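Local coordinates for protein RNA-dependent RNA polymerase (Farallon virus, PDB 6DX5) that carries at its N-terminal end a viral OTU-domain cysteine protease with deubiquitinase activity, ahead of a probable RNA-directed RNA polymerase, at residues Gly10-Thr15 with Leu132-Asn137. Residues are numbered along the deposited sequence; the frame is centred on the assembly and turned at random.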
loop_
_atom_site.group_PDB
_atom_site.type_symbol
_atom_site.label_atom_id
_atom_site.label_comp_id
_atom_site.label_asym_id
_atom_site.label_seq_id
_atom_site.Cartn_x
_atom_site.Cartn_y
_atom_site.Cartn_z
ATOM N N GLY A 10 2.597 1.119 -9.158
ATOM C CA GLY A 10 3.199 2.374 -8.786
ATOM C C GLY A 10 4.496 2.468 -9.564
ATOM O O GLY A 10 4.857 1.542 -10.310
ATOM N N PRO A 11 5.232 3.556 -9.414
ATOM C CA PRO A 11 6.484 3.677 -10.182
ATOM C C PRO A 11 7.455 2.574 -9.754
ATOM O O PRO A 11 7.791 2.431 -8.561
ATOM C CB PRO A 11 6.977 5.083 -9.828
ATOM C CG PRO A 11 5.759 5.806 -9.207
ATOM C CD PRO A 11 4.914 4.734 -8.578
ATOM N N ASN A 12 7.844 1.722 -10.727
ATOM C CA ASN A 12 8.747 0.599 -10.476
ATOM C C ASN A 12 8.167 -0.375 -9.441
ATOM O O ASN A 12 8.915 -1.062 -8.743
ATOM C CB ASN A 12 10.120 1.126 -10.004
ATOM C CG ASN A 12 11.231 0.104 -10.111
ATOM O OD1 ASN A 12 11.361 -0.574 -11.121
ATOM N ND2 ASN A 12 12.034 -0.028 -9.033
ATOM N N LEU A 13 6.840 -0.454 -9.293
ATOM C CA LEU A 13 6.206 -1.264 -8.242
ATOM C C LEU A 13 5.084 -2.117 -8.831
ATOM O O LEU A 13 4.168 -1.595 -9.488
ATOM C CB LEU A 13 5.647 -0.380 -7.121
ATOM C CG LEU A 13 4.675 -0.952 -6.076
ATOM C CD1 LEU A 13 5.224 -2.133 -5.223
ATOM C CD2 LEU A 13 4.208 0.170 -5.166
ATOM N N TYR A 14 5.159 -3.417 -8.584
ATOM C CA TYR A 14 4.250 -4.407 -9.150
ATOM C C TYR A 14 3.577 -5.192 -8.040
ATOM O O TYR A 14 4.098 -5.332 -6.932
ATOM C CB TYR A 14 4.972 -5.409 -10.099
ATOM C CG TYR A 14 5.662 -4.713 -11.237
ATOM C CD1 TYR A 14 6.917 -4.136 -11.044
ATOM C CD2 TYR A 14 5.050 -4.589 -12.494
ATOM C CE1 TYR A 14 7.552 -3.476 -12.058
ATOM C CE2 TYR A 14 5.677 -3.921 -13.523
ATOM C CZ TYR A 14 6.920 -3.347 -13.294
ATOM O OH TYR A 14 7.573 -2.660 -14.288
ATOM N N THR A 15 2.416 -5.720 -8.367
ATOM C CA THR A 15 1.670 -6.549 -7.454
ATOM C C THR A 15 1.150 -7.749 -8.232
ATOM O O THR A 15 1.135 -7.761 -9.469
ATOM C CB THR A 15 0.524 -5.760 -6.799
ATOM O OG1 THR A 15 -0.188 -6.613 -5.887
ATOM C CG2 THR A 15 -0.437 -5.206 -7.863
ATOM N N LEU A 132 15.915 1.048 -1.720
ATOM C CA LEU A 132 16.988 0.098 -1.941
ATOM C C LEU A 132 16.934 -0.451 -3.356
ATOM O O LEU A 132 17.975 -0.637 -3.986
ATOM C CB LEU A 132 16.846 -1.042 -0.938
ATOM C CG LEU A 132 17.185 -0.613 0.487
ATOM C CD1 LEU A 132 16.811 -1.781 1.468
ATOM C CD2 LEU A 132 18.712 -0.323 0.487
ATOM N N ALA A 133 15.720 -0.735 -3.865
ATOM C CA ALA A 133 15.594 -1.291 -5.204
ATOM C C ALA A 133 16.160 -0.325 -6.243
ATOM O O ALA A 133 16.928 -0.734 -7.127
ATOM C CB ALA A 133 14.126 -1.601 -5.516
ATOM N N SER A 134 15.845 0.971 -6.107
ATOM C CA SER A 134 16.392 1.963 -7.022
ATOM C C SER A 134 17.858 2.234 -6.723
ATOM O O SER A 134 18.674 2.338 -7.642
ATOM C CB SER A 134 15.587 3.259 -6.938
ATOM O OG SER A 134 14.243 3.036 -7.326
ATOM N N ALA A 135 18.209 2.406 -5.441
ATOM C CA ALA A 135 19.604 2.727 -5.124
ATOM C C ALA A 135 20.534 1.655 -5.665
ATOM O O ALA A 135 21.577 1.967 -6.227
ATOM C CB ALA A 135 19.804 2.844 -3.602
ATOM N N LEU A 136 20.187 0.371 -5.488
ATOM C CA LEU A 136 21.135 -0.692 -5.839
ATOM C C LEU A 136 20.829 -1.319 -7.186
ATOM O O LEU A 136 21.549 -2.219 -7.593
ATOM C CB LEU A 136 21.156 -1.792 -4.771
ATOM C CG LEU A 136 21.453 -1.259 -3.382
ATOM C CD1 LEU A 136 21.069 -2.268 -2.295
ATOM C CD2 LEU A 136 22.950 -0.905 -3.318
ATOM N N ASN A 137 19.778 -0.868 -7.887
ATOM C CA ASN A 137 19.358 -1.458 -9.171
ATOM C C ASN A 137 19.034 -2.954 -9.046
ATOM O O ASN A 137 19.517 -3.770 -9.824
ATOM C CB ASN A 137 20.427 -1.233 -10.255
ATOM C CG ASN A 137 19.919 -1.587 -11.623
ATOM O OD1 ASN A 137 18.695 -1.553 -11.873
ATOM N ND2 ASN A 137 20.830 -1.921 -12.530
HETATM O O HOH W 1 14.816 -1.624 -9.373
HETATM O O HOH W 2 11.989 1.439 -6.578
#
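Asn12, at the tip of a beta hairpin, faces the last turn of helix 126-136 in this viral OTU domain, its CA 8.5 Å from that of Ser134. The hairpin joins strands 7-10 and 13-16 through a type II turn from Gly10 to Leu13, closed by Leu13 N to Gly10 O at 3.0 Å; Asn12 takes the positive-phi position of the turn (phi 60°). The helix ends in a Schellman motif with Asn137 as the C-prime residue. Between the two lies a thin, water-mediated contact burying 62 Å². The CB of Asn12 points toward the helix, and CG, anti to the backbone N (chi1 -163°), carries the amide on, bringing ND2 to 4.4 Å from Ala133 CB. Ser134 OG lies 4.1 Å from the same ND2, too far for a direct hydrogen bond. Ala133, which is buried, also packs on Phe157 of strand 151-157, which neighbours the hairpin in the sheet; Ser134 touches Tyr63 of helix 53-66. Two waters accept from the amide nitrogen: one, 3.2 Å from Asn12 ND2, donates weakly to Ala133 O, and the other lies 2.9 Å from both Asn12 ND2 and Ser134 OG.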